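Local coordinates for protein probable mannosyltransferase KTR4 (Saccharomyces cerevisiae, PDB 5A07) that is a probable mannosyltransferase of the GT-A fold that binds guanosine-5'-diphosphate and a manganese ion, at residues V111-L116 with E144-F150; G135-T139 with R162-F166; S122-L126 with L231-F237. One frame throughout, in Å; residues are numbered along the deposited sequence.

Contact 1: V111-L116 with E144-F150; sequences VRNSDL and EEFTDEF. With GDP (guanosine-5'-diphosphate), chain F.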
loop_
_atom_site.group_PDB
_atom_site.type_symbol
_atom_site.label_atom_id
_atom_site.label_comp_id
_atom_site.label_asym_id
_atom_site.label_seq_id
_atom_site.Cartn_x
_atom_site.Cartn_y
_atom_site.Cartn_z
ATOM N N VAL B 111 -6.825 7.632 12.765
ATOM C CA VAL B 111 -6.140 7.533 14.029
ATOM C C VAL B 111 -7.106 7.641 15.207
ATOM O O VAL B 111 -8.219 8.133 15.034
ATOM C CB VAL B 111 -5.114 8.671 14.231
ATOM C CG1 VAL B 111 -3.871 8.413 13.379
ATOM C CG2 VAL B 111 -5.640 10.003 13.806
ATOM N N ARG B 112 -6.623 7.167 16.357
ATOM C CA ARG B 112 -7.347 7.233 17.593
ATOM C C ARG B 112 -6.914 8.479 18.345
ATOM O O ARG B 112 -5.868 9.062 18.079
ATOM C CB ARG B 112 -7.059 6.004 18.422
ATOM C CG ARG B 112 -7.638 4.711 17.879
ATOM C CD ARG B 112 -6.988 3.474 18.495
ATOM N NE ARG B 112 -5.673 3.444 17.830
ATOM C CZ ARG B 112 -5.021 2.371 17.402
ATOM N NH1 ARG B 112 -5.527 1.171 17.592
ATOM N NH2 ARG B 112 -3.862 2.520 16.752
ATOM N N ASN B 113 -7.752 8.939 19.290
ATOM C CA ASN B 113 -7.342 10.040 20.180
ATOM C C ASN B 113 -6.012 9.788 20.861
ATOM O O ASN B 113 -5.156 10.702 21.017
ATOM C CB ASN B 113 -8.474 10.381 21.207
ATOM C CG ASN B 113 -9.636 11.135 20.520
ATOM O OD1 ASN B 113 -9.465 12.226 19.983
ATOM N ND2 ASN B 113 -10.796 10.515 20.494
ATOM N N SER B 114 -5.818 8.535 21.234
ATOM C CA SER B 114 -4.634 8.114 21.923
ATOM C C SER B 114 -3.404 8.117 21.014
ATOM O O SER B 114 -2.328 7.957 21.540
ATOM C CB SER B 114 -4.807 6.700 22.517
ATOM O OG SER B 114 -5.027 5.788 21.513
ATOM N N ASP B 115 -3.551 8.372 19.695
ATOM C CA ASP B 115 -2.379 8.317 18.787
ATOM C C ASP B 115 -1.815 9.687 18.627
ATOM O O ASP B 115 -0.933 9.930 17.791
ATOM C CB ASP B 115 -2.821 7.795 17.433
ATOM C CG ASP B 115 -3.109 6.333 17.451
ATOM O OD1 ASP B 115 -2.308 5.586 18.063
ATOM O OD2 ASP B 115 -4.135 5.894 16.896
ATOM N N LEU B 116 -2.314 10.643 19.406
ATOM C CA LEU B 116 -1.932 12.027 19.176
ATOM C C LEU B 116 -0.412 12.303 19.080
ATOM O O LEU B 116 0.074 12.898 18.106
ATOM C CB LEU B 116 -2.519 12.977 20.245
ATOM C CG LEU B 116 -2.062 14.381 20.086
ATOM C CD1 LEU B 116 -2.594 15.006 18.824
ATOM C CD2 LEU B 116 -2.600 15.145 21.332
ATOM N N GLU B 144 -14.373 6.952 16.716
ATOM C CA GLU B 144 -14.906 7.754 17.836
ATOM C C GLU B 144 -14.727 9.170 17.457
ATOM O O GLU B 144 -13.956 9.453 16.542
ATOM C CB GLU B 144 -14.081 7.511 19.068
ATOM C CG GLU B 144 -14.176 6.134 19.635
ATOM C CD GLU B 144 -13.294 6.051 20.877
ATOM O OE1 GLU B 144 -12.488 7.012 21.105
ATOM O OE2 GLU B 144 -13.398 5.060 21.641
ATOM N N GLU B 145 -15.377 10.085 18.184
ATOM C CA GLU B 145 -15.244 11.509 17.956
ATOM C C GLU B 145 -13.858 11.953 18.418
ATOM O O GLU B 145 -13.428 11.589 19.478
ATOM C CB GLU B 145 -16.251 12.350 18.735
ATOM C CG GLU B 145 -17.700 11.872 18.760
ATOM C CD GLU B 145 -18.540 12.222 17.525
ATOM O OE1 GLU B 145 -18.235 13.182 16.753
ATOM O OE2 GLU B 145 -19.555 11.498 17.330
ATOM N N PHE B 146 -13.211 12.782 17.657
ATOM C CA PHE B 146 -11.952 13.405 18.117
ATOM C C PHE B 146 -12.250 14.384 19.248
ATOM O O PHE B 146 -13.185 15.190 19.129
ATOM C CB PHE B 146 -11.288 14.144 16.949
ATOM C CG PHE B 146 -10.597 13.230 15.963
ATOM C CD1 PHE B 146 -9.449 12.569 16.338
ATOM C CD2 PHE B 146 -11.089 13.045 14.694
ATOM C CE1 PHE B 146 -8.759 11.740 15.456
ATOM C CE2 PHE B 146 -10.401 12.215 13.790
ATOM C CZ PHE B 146 -9.245 11.562 14.188
ATOM N N THR B 147 -11.435 14.393 20.288
ATOM C CA THR B 147 -11.586 15.401 21.316
ATOM C C THR B 147 -11.066 16.767 20.871
ATOM O O THR B 147 -10.176 16.867 19.989
ATOM C CB THR B 147 -10.870 14.961 22.575
ATOM O OG1 THR B 147 -9.451 14.911 22.324
ATOM C CG2 THR B 147 -11.339 13.607 23.030
ATOM N N ASP B 148 -11.498 17.812 21.559
ATOM C CA ASP B 148 -10.907 19.105 21.386
ATOM C C ASP B 148 -9.408 19.153 21.668
ATOM O O ASP B 148 -8.714 19.922 21.028
ATOM C CB ASP B 148 -11.548 20.164 22.302
ATOM C CG ASP B 148 -12.957 20.563 21.824
ATOM O OD1 ASP B 148 -13.378 20.149 20.738
ATOM O OD2 ASP B 148 -13.631 21.292 22.530
ATOM N N GLU B 149 -8.931 18.401 22.661
ATOM C CA GLU B 149 -7.482 18.373 22.921
ATOM C C GLU B 149 -6.656 17.703 21.789
ATOM O O GLU B 149 -5.581 18.169 21.444
ATOM C CB GLU B 149 -7.187 17.644 24.239
ATOM C CG GLU B 149 -7.628 18.532 25.425
ATOM C CD GLU B 149 -7.168 18.022 26.772
ATOM O OE1 GLU B 149 -7.090 16.804 26.935
ATOM O OE2 GLU B 149 -6.798 18.897 27.608
ATOM N N PHE B 150 -7.226 16.698 21.171
ATOM C CA PHE B 150 -6.645 16.160 19.898
ATOM C C PHE B 150 -6.520 17.212 18.831
ATOM O O PHE B 150 -5.410 17.504 18.327
ATOM C CB PHE B 150 -7.417 14.952 19.430
ATOM C CG PHE B 150 -6.758 14.248 18.287
ATOM C CD1 PHE B 150 -6.898 14.725 17.028
ATOM C CD2 PHE B 150 -5.963 13.155 18.514
ATOM C CE1 PHE B 150 -6.291 14.122 15.959
ATOM C CE2 PHE B 150 -5.361 12.503 17.457
ATOM C CZ PHE B 150 -5.516 12.976 16.192
HETATM P PB GDP F . -0.360 -1.947 11.584
HETATM O O1B GDP F . 0.352 -2.561 12.729
HETATM O O2B GDP F . -1.024 -2.789 10.656
HETATM O O3B GDP F . 0.405 -0.825 10.991
HETATM O O3A GDP F . -1.674 -1.371 12.343
HETATM P PA GDP F . -1.982 0.030 13.019
HETATM O O1A GDP F . -2.448 -0.079 14.406
HETATM O O2A GDP F . -0.984 1.092 12.804
HETATM O "O5'" GDP F . -3.278 0.432 12.211
HETATM C "C5'" GDP F . -3.378 0.989 10.895
HETATM C "C4'" GDP F . -3.912 2.411 10.883
HETATM O "O4'" GDP F . -5.258 2.367 11.372
HETATM C "C3'" GDP F . -3.145 3.389 11.757
HETATM O "O3'" GDP F . -3.251 4.711 11.173
HETATM C "C2'" GDP F . -3.891 3.295 13.097
HETATM O "O2'" GDP F . -3.806 4.502 13.842
HETATM C "C1'" GDP F . -5.285 3.105 12.610
HETATM N N9 GDP F . -6.140 2.301 13.516
HETATM C C8 GDP F . -6.004 1.003 13.892
HETATM N N7 GDP F . -7.080 0.645 14.703
HETATM C C5 GDP F . -7.888 1.745 14.799
HETATM C C6 GDP F . -9.166 2.028 15.481
HETATM O O6 GDP F . -9.644 1.043 16.129
HETATM N N1 GDP F . -9.673 3.263 15.369
HETATM C C2 GDP F . -9.034 4.272 14.666
HETATM N N2 GDP F . -9.590 5.477 14.604
HETATM N N3 GDP F . -7.846 4.060 14.020
HETATM C C4 GDP F . -7.294 2.833 14.016
HETATM O O HOH W 1 -10.287 7.420 19.604
#
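The nucleotide pocket of this GT-A, Rossmann-like fold is lined in part by the loop that leaves strand 105-110, and here that loop is fastened to the turn leading into helix 148-156. Asn113 makes the fastening. Its carboxamide offers a donor and an acceptor side by side, which suits it to reading a backbone: OD1 accepts from Thr147 N at 2.9 Å, and ND2 donates to Glu145 O at 3.0 Å. A water adds a bridge, accepting from Asn113 N and donating to Glu144 OE1. Thr147 is the N-cap of the next helix, its OG1 accepting from Phe150 N at 3.1 Å.

Next to these polar links, Val111, Leu116, Phe146 and Phe150 pack together. Val111 CG2 meets Phe146 CE1 at 3.9 Å and Phe150 CZ at 3.8 Å, a branched side chain small enough to fit against two rings. Leu116 lays CD1 over the face of the Phe150 ring, 4.1 Å from its centroid, in a CH-pi contact.

Toward the ligand, Arg112 and Asp115 form a salt bridge, NE to OD2 3.0 Å; Arg112 N also donates to that OD2, at 2.8 Å, and Asp115 N donates to Arg112 O at 2.9 Å, closing the short 3-10 turn. The guanidinium lies with one face over GDP N7, while GDP N2 gives Val111 O a weak hydrogen bond of 3.0 Å.

Val111 pairs through its backbone with Leu141 of strand 138-142, Phe146 rests on Phe140 of the same strand, and Leu116, opening helix 116-131, reaches Ile154 of helix 148-156.

Contact 2: G135-T139 with R162-F166; sequences GYPYT and RVVEF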
loop_
_atom_site.group_PDB
_atom_site.type_symbol
_atom_site.label_atom_id
_atom_site.label_comp_id
_atom_site.label_asym_id
_atom_site.label_seq_id
_atom_site.Cartn_x
_atom_site.Cartn_y
_atom_site.Cartn_z
ATOM N N GLY B 135 1.775 22.474 1.038
ATOM C CA GLY B 135 0.619 22.879 1.838
ATOM C C GLY B 135 -0.663 22.165 1.602
ATOM O O GLY B 135 -1.721 22.738 1.772
ATOM N N TYR B 136 -0.608 20.881 1.231
ATOM C CA TYR B 136 -1.815 20.081 1.113
ATOM C C TYR B 136 -2.456 19.967 2.485
ATOM O O TYR B 136 -1.783 19.859 3.542
ATOM C CB TYR B 136 -1.515 18.688 0.474
ATOM C CG TYR B 136 -1.359 18.873 -1.057
ATOM C CD1 TYR B 136 -2.483 18.972 -1.867
ATOM C CD2 TYR B 136 -0.123 19.007 -1.672
ATOM C CE1 TYR B 136 -2.385 19.209 -3.237
ATOM C CE2 TYR B 136 -0.012 19.261 -3.032
ATOM C CZ TYR B 136 -1.158 19.396 -3.803
ATOM O OH TYR B 136 -1.068 19.613 -5.121
ATOM N N PRO B 137 -3.760 19.885 2.512
ATOM C CA PRO B 137 -4.490 19.741 3.761
ATOM C C PRO B 137 -4.460 18.365 4.370
ATOM O O PRO B 137 -4.076 17.392 3.719
ATOM C CB PRO B 137 -5.953 19.982 3.338
ATOM C CG PRO B 137 -5.996 19.625 1.893
ATOM C CD PRO B 137 -4.626 19.918 1.334
ATOM N N TYR B 138 -4.734 18.317 5.666
ATOM C CA TYR B 138 -4.869 17.059 6.387
ATOM C C TYR B 138 -6.289 16.730 6.689
ATOM O O TYR B 138 -7.053 17.577 7.197
ATOM C CB TYR B 138 -4.115 17.099 7.710
ATOM C CG TYR B 138 -2.616 17.219 7.560
ATOM C CD1 TYR B 138 -2.042 18.480 7.337
ATOM C CD2 TYR B 138 -1.769 16.132 7.690
ATOM C CE1 TYR B 138 -0.643 18.625 7.197
ATOM C CE2 TYR B 138 -0.382 16.269 7.531
ATOM C CZ TYR B 138 0.160 17.508 7.285
ATOM O OH TYR B 138 1.522 17.671 7.115
ATOM N N THR B 139 -6.612 15.463 6.500
ATOM C CA THR B 139 -7.876 14.930 6.890
ATOM C C THR B 139 -7.648 13.841 7.900
ATOM O O THR B 139 -6.855 12.890 7.647
ATOM C CB THR B 139 -8.636 14.335 5.693
ATOM O OG1 THR B 139 -8.877 15.348 4.696
ATOM C CG2 THR B 139 -10.006 13.806 6.117
ATOM N N ARG B 162 -2.394 25.995 7.514
ATOM C CA ARG B 162 -2.610 24.656 7.056
ATOM C C ARG B 162 -4.045 24.275 7.373
ATOM O O ARG B 162 -4.512 24.362 8.498
ATOM C CB ARG B 162 -1.680 23.671 7.757
ATOM C CG ARG B 162 -1.676 22.263 7.145
ATOM C CD ARG B 162 -0.962 22.228 5.784
ATOM N NE ARG B 162 0.479 22.402 5.847
ATOM C CZ ARG B 162 1.142 23.523 5.513
ATOM N NH1 ARG B 162 0.490 24.588 5.036
ATOM N NH2 ARG B 162 2.423 23.619 5.736
ATOM N N VAL B 163 -4.728 23.778 6.371
ATOM C CA VAL B 163 -6.132 23.277 6.572
ATOM C C VAL B 163 -6.136 21.882 7.151
ATOM O O VAL B 163 -5.381 20.989 6.649
ATOM C CB VAL B 163 -6.850 23.316 5.234
ATOM C CG1 VAL B 163 -8.238 22.669 5.334
ATOM C CG2 VAL B 163 -6.902 24.756 4.793
ATOM N N VAL B 164 -6.882 21.697 8.264
ATOM C CA VAL B 164 -7.105 20.436 8.884
ATOM C C VAL B 164 -8.614 20.145 9.015
ATOM O O VAL B 164 -9.352 21.036 9.389
ATOM C CB VAL B 164 -6.415 20.316 10.228
ATOM C CG1 VAL B 164 -4.898 20.518 10.047
ATOM C CG2 VAL B 164 -6.910 21.404 11.176
ATOM N N GLU B 165 -9.056 18.946 8.694
ATOM C CA GLU B 165 -10.453 18.566 8.913
ATOM C C GLU B 165 -10.514 17.277 9.659
ATOM O O GLU B 165 -9.643 16.399 9.495
ATOM C CB GLU B 165 -11.197 18.463 7.564
ATOM C CG GLU B 165 -11.302 19.806 6.827
ATOM C CD GLU B 165 -12.094 19.768 5.501
ATOM O OE1 GLU B 165 -12.325 18.665 4.935
ATOM O OE2 GLU B 165 -12.338 20.867 4.959
ATOM N N PHE B 166 -11.480 17.180 10.557
ATOM C CA PHE B 166 -11.668 16.017 11.414
ATOM C C PHE B 166 -13.010 15.424 11.233
ATOM O O PHE B 166 -14.010 16.170 11.302
ATOM C CB PHE B 166 -11.573 16.440 12.902
ATOM C CG PHE B 166 -10.243 17.115 13.250
ATOM C CD1 PHE B 166 -10.084 18.493 13.087
ATOM C CD2 PHE B 166 -9.140 16.363 13.659
ATOM C CE1 PHE B 166 -8.881 19.121 13.375
ATOM C CE2 PHE B 166 -7.938 16.975 13.928
ATOM C CZ PHE B 166 -7.784 18.336 13.767
HETATM O O HOH W 2 -3.871 23.268 3.550
HETATM O O HOH W 3 -1.676 25.208 3.602
HETATM O O HOH W 4 -9.851 17.837 4.283
#
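Running side by side with end-to-end directions 14° apart, 135-139 and 162-166 enter neighbouring parallel strands of the Rossmann-like sheet, joined by helix 148-156 in a beta-alpha-beta crossover. Tyr138 pairs with Val164 and Thr139 with Glu165, at CA-CA distances of 4.8 and 4.9 Å. Tyr138 uses both backbone polar groups on this neighbour: its N donates to Val163 O and its O accepts from Glu165 N, each at 2.9 Å. Ahead of the paired residues a water links the backbones, donating to Gly135 O and accepting from Val163 N.

Tyr138 and Val164 share one sheet face, CB to CG1 4.2 Å; valine's beta-branch suits an extended strand, and the tyrosine can extend to helix 116-131, where its OH bonds Glu127. Pro137, whose missing N-H costs nothing in this pairing, sets CB 3.9 Å from Val163 CB. Arg162 lies along the edge of the Tyr138 ring, CG to CE1 3.8 Å, and forms a salt bridge with Glu127. Gly135 has a positive phi, and its bare CA lies over the guanidinium. On the other face Glu165 pairs with Lys224 and Thr139 OG1 bonds Thr106 OG1; a water 2.7 Å from Thr139 OG1 donates weakly to Glu165 OE1, also at 2.7 Å.

Contact 3: S122-L126 with L231-F237; sequences SIQQL and LEPNVNF. With MN (manganese (II) ion), chain G; GDP (guanosine-5'-diphosphate), chain F.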
loop_
_atom_site.group_PDB
_atom_site.type_symbol
_atom_site.label_atom_id
_atom_site.label_comp_id
_atom_site.label_asym_id
_atom_site.label_seq_id
_atom_site.Cartn_x
_atom_site.Cartn_y
_atom_site.Cartn_z
ATOM N N SER B 122 4.833 11.882 13.001
ATOM C CA SER B 122 4.715 11.609 11.554
ATOM C C SER B 122 4.460 12.863 10.775
ATOM O O SER B 122 5.099 13.086 9.745
ATOM C CB SER B 122 3.605 10.581 11.276
ATOM O OG SER B 122 3.806 9.365 11.936
ATOM N N ILE B 123 3.558 13.699 11.243
ATOM C CA ILE B 123 3.211 14.929 10.564
ATOM C C ILE B 123 4.396 15.865 10.479
ATOM O O ILE B 123 4.672 16.448 9.458
ATOM C CB ILE B 123 2.032 15.571 11.256
ATOM C CG1 ILE B 123 0.760 14.744 11.040
ATOM C CG2 ILE B 123 1.852 16.933 10.750
ATOM C CD1 ILE B 123 -0.341 15.085 12.054
ATOM N N GLN B 124 5.157 15.968 11.563
ATOM C CA GLN B 124 6.303 16.880 11.572
ATOM C C GLN B 124 7.371 16.463 10.537
ATOM O O GLN B 124 7.965 17.292 9.837
ATOM C CB GLN B 124 6.925 16.922 12.988
ATOM C CG GLN B 124 6.030 17.735 13.932
ATOM C CD GLN B 124 6.550 17.767 15.349
ATOM O OE1 GLN B 124 7.085 16.782 15.781
ATOM N NE2 GLN B 124 6.265 18.825 16.089
ATOM N N GLN B 125 7.612 15.206 10.457
ATOM C CA GLN B 125 8.496 14.705 9.431
ATOM C C GLN B 125 7.992 14.865 8.007
ATOM O O GLN B 125 8.790 15.208 7.077
ATOM C CB GLN B 125 8.803 13.252 9.749
ATOM C CG GLN B 125 9.689 13.277 10.991
ATOM C CD GLN B 125 10.091 11.937 11.299
ATOM O OE1 GLN B 125 9.431 11.307 12.116
ATOM N NE2 GLN B 125 10.956 11.402 10.512
ATOM N N LEU B 126 6.699 14.655 7.795
ATOM C CA LEU B 126 6.135 14.826 6.436
ATOM C C LEU B 126 6.181 16.310 6.080
ATOM O O LEU B 126 6.440 16.674 4.912
ATOM C CB LEU B 126 4.683 14.329 6.367
ATOM C CG LEU B 126 3.960 14.556 5.054
ATOM C CD1 LEU B 126 4.662 13.793 4.000
ATOM C CD2 LEU B 126 2.504 14.097 5.237
ATOM N N LEU B 231 -1.061 8.513 5.793
ATOM C CA LEU B 231 -0.069 8.705 6.830
ATOM C C LEU B 231 -0.487 7.946 8.090
ATOM O O LEU B 231 -1.653 7.999 8.505
ATOM C CB LEU B 231 0.010 10.182 7.167
ATOM C CG LEU B 231 1.123 10.546 8.113
ATOM C CD1 LEU B 231 2.501 10.344 7.490
ATOM C CD2 LEU B 231 0.934 12.007 8.480
ATOM N N GLU B 232 0.436 7.181 8.671
ATOM C CA GLU B 232 0.165 6.449 9.906
ATOM C C GLU B 232 1.049 6.991 11.036
ATOM O O GLU B 232 2.042 7.679 10.786
ATOM C CB GLU B 232 0.475 4.962 9.766
ATOM C CG GLU B 232 -0.488 4.259 8.841
ATOM C CD GLU B 232 -0.673 2.775 9.098
ATOM O OE1 GLU B 232 0.088 2.152 9.884
ATOM O OE2 GLU B 232 -1.457 2.197 8.320
ATOM N N PRO B 233 0.634 6.737 12.262
ATOM C CA PRO B 233 1.456 7.194 13.377
ATOM C C PRO B 233 2.841 6.547 13.397
ATOM O O PRO B 233 3.000 5.406 12.968
ATOM C CB PRO B 233 0.667 6.735 14.615
ATOM C CG PRO B 233 -0.709 6.601 14.137
ATOM C CD PRO B 233 -0.577 6.092 12.731
ATOM N N ASN B 234 3.806 7.273 13.955
ATOM C CA ASN B 234 5.117 6.677 14.251
ATOM C C ASN B 234 5.952 6.248 13.004
ATOM O O ASN B 234 6.640 5.261 13.044
ATOM C CB ASN B 234 4.949 5.472 15.178
ATOM C CG ASN B 234 6.216 5.180 15.950
ATOM O OD1 ASN B 234 7.072 6.051 16.114
ATOM N ND2 ASN B 234 6.374 3.935 16.378
ATOM N N VAL B 235 5.880 7.022 11.933
ATOM C CA VAL B 235 6.688 6.741 10.760
ATOM C C VAL B 235 7.668 7.836 10.598
ATOM O O VAL B 235 7.570 8.913 11.234
ATOM C CB VAL B 235 5.820 6.563 9.487
ATOM C CG1 VAL B 235 4.808 5.512 9.727
ATOM C CG2 VAL B 235 5.126 7.865 9.079
ATOM N N ASN B 236 8.618 7.593 9.718
ATOM C CA ASN B 236 9.722 8.506 9.476
ATOM C C ASN B 236 9.903 8.771 8.016
ATOM O O ASN B 236 9.702 7.863 7.204
ATOM C CB ASN B 236 11.040 7.892 10.021
ATOM C CG ASN B 236 10.962 7.630 11.527
ATOM O OD1 ASN B 236 11.043 8.556 12.326
ATOM N ND2 ASN B 236 10.648 6.420 11.885
ATOM N N PHE B 237 10.239 10.011 7.692
ATOM C CA PHE B 237 10.632 10.392 6.367
ATOM C C PHE B 237 12.038 10.891 6.423
ATOM O O PHE B 237 12.409 11.697 7.315
ATOM C CB PHE B 237 9.738 11.472 5.813
ATOM C CG PHE B 237 8.308 11.014 5.573
ATOM C CD1 PHE B 237 7.954 10.337 4.418
ATOM C CD2 PHE B 237 7.363 11.163 6.552
ATOM C CE1 PHE B 237 6.673 9.836 4.250
ATOM C CE2 PHE B 237 6.098 10.697 6.383
ATOM C CZ PHE B 237 5.760 9.988 5.250
HETATM MN MN MN G . 0.960 1.188 11.628
HETATM P PB GDP F . -0.360 -1.947 11.584
HETATM O O1B GDP F . 0.352 -2.561 12.729
HETATM O O2B GDP F . -1.024 -2.789 10.656
HETATM O O3B GDP F . 0.405 -0.825 10.991
HETATM O O3A GDP F . -1.674 -1.371 12.343
HETATM P PA GDP F . -1.982 0.030 13.019
HETATM O O1A GDP F . -2.448 -0.079 14.406
HETATM O O2A GDP F . -0.984 1.092 12.804
HETATM O "O5'" GDP F . -3.278 0.432 12.211
HETATM C "C5'" GDP F . -3.378 0.989 10.895
HETATM C "C4'" GDP F . -3.912 2.411 10.883
HETATM O "O4'" GDP F . -5.258 2.367 11.372
HETATM C "C3'" GDP F . -3.145 3.389 11.757
HETATM O "O3'" GDP F . -3.251 4.711 11.173
HETATM C "C2'" GDP F . -3.891 3.295 13.097
HETATM O "O2'" GDP F . -3.806 4.502 13.842
HETATM C "C1'" GDP F . -5.285 3.105 12.610
HETATM N N9 GDP F . -6.140 2.301 13.516
HETATM C C8 GDP F . -6.004 1.003 13.892
HETATM N N7 GDP F . -7.080 0.645 14.703
HETATM C C5 GDP F . -7.888 1.745 14.799
HETATM C C6 GDP F . -9.166 2.028 15.481
HETATM O O6 GDP F . -9.644 1.043 16.129
HETATM N N1 GDP F . -9.673 3.263 15.369
HETATM C C2 GDP F . -9.034 4.272 14.666
HETATM N N2 GDP F . -9.590 5.477 14.604
HETATM N N3 GDP F . -7.846 4.060 14.020
HETATM C C4 GDP F . -7.294 2.833 14.016
HETATM O O HOH W 5 1.472 3.222 12.778
HETATM O O HOH W 6 1.962 0.218 13.545
#
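Leucine, isoleucine and phenylalanine side chains fill the centre of this buried contact, in which helix 116-131 of the GT-A fold packs on the segment following strand 227-230, probably the counterpart of the GT-A DXD motif, since its Glu232 binds manganese. Leu231 CD2 lies 3.8 Å from Ile123 CG1 and 4.2 Å from Leu126 CD2, flexible aliphatic chains that fit closely in a buried, apolar place. Leu126 also lies on the flat side of Phe237: CD1 is over the ring face, 4.3 Å from its centroid, in a CH-pi contact. Trp229 adjoins both Leu126 and Phe237.

Further out, Ser122 is small enough to sit where the chain turns at Pro233 and Asn234. Its hydroxyl works both ways, donating to Glu232 O at 2.7 Å and accepting from Val235 N at 3.1 Å, so the helix bonds both ends of the turn. Asn234 adopts positive phi there, an angle asparagine tolerates well. Asn236 ND2 bonds His380.

The CA-CB bond of Glu232 points away from the helix; OE2 pairs with Arg230. The metal also takes His381, GDP O3B and O2A, and two waters. Pro233 O accepts 2.7 Å from one of these waters, and Glu232 OE1 binds MN at 2.2 Å.

How the contacts relate
Contacts 1 and 2 lie in the Rossmann-like part of the GT-A fold and are partly buried; contact 3, the most deeply buried, joins helix 116-131 to the segment leading into the small antiparallel sheet. Contact 2 joins two strands through backbone hydrogen bonds; contact 1 relies on a side-chain amide reading a turn, and contact 3 on apolar packing edged by a serine hydroxyl. Helix 148-156 starts in contact 1 and connects the strands of contact 2, where Phe166 packs on Phe146 and Phe150. Helix 116-131 begins at contact 1, supplies contact 3, and meets Tyr138 of contact 2 through Ile123. Contact 1 meets the base and ribose of GDP, contact 3 the ribose and, through manganese, the diphosphate.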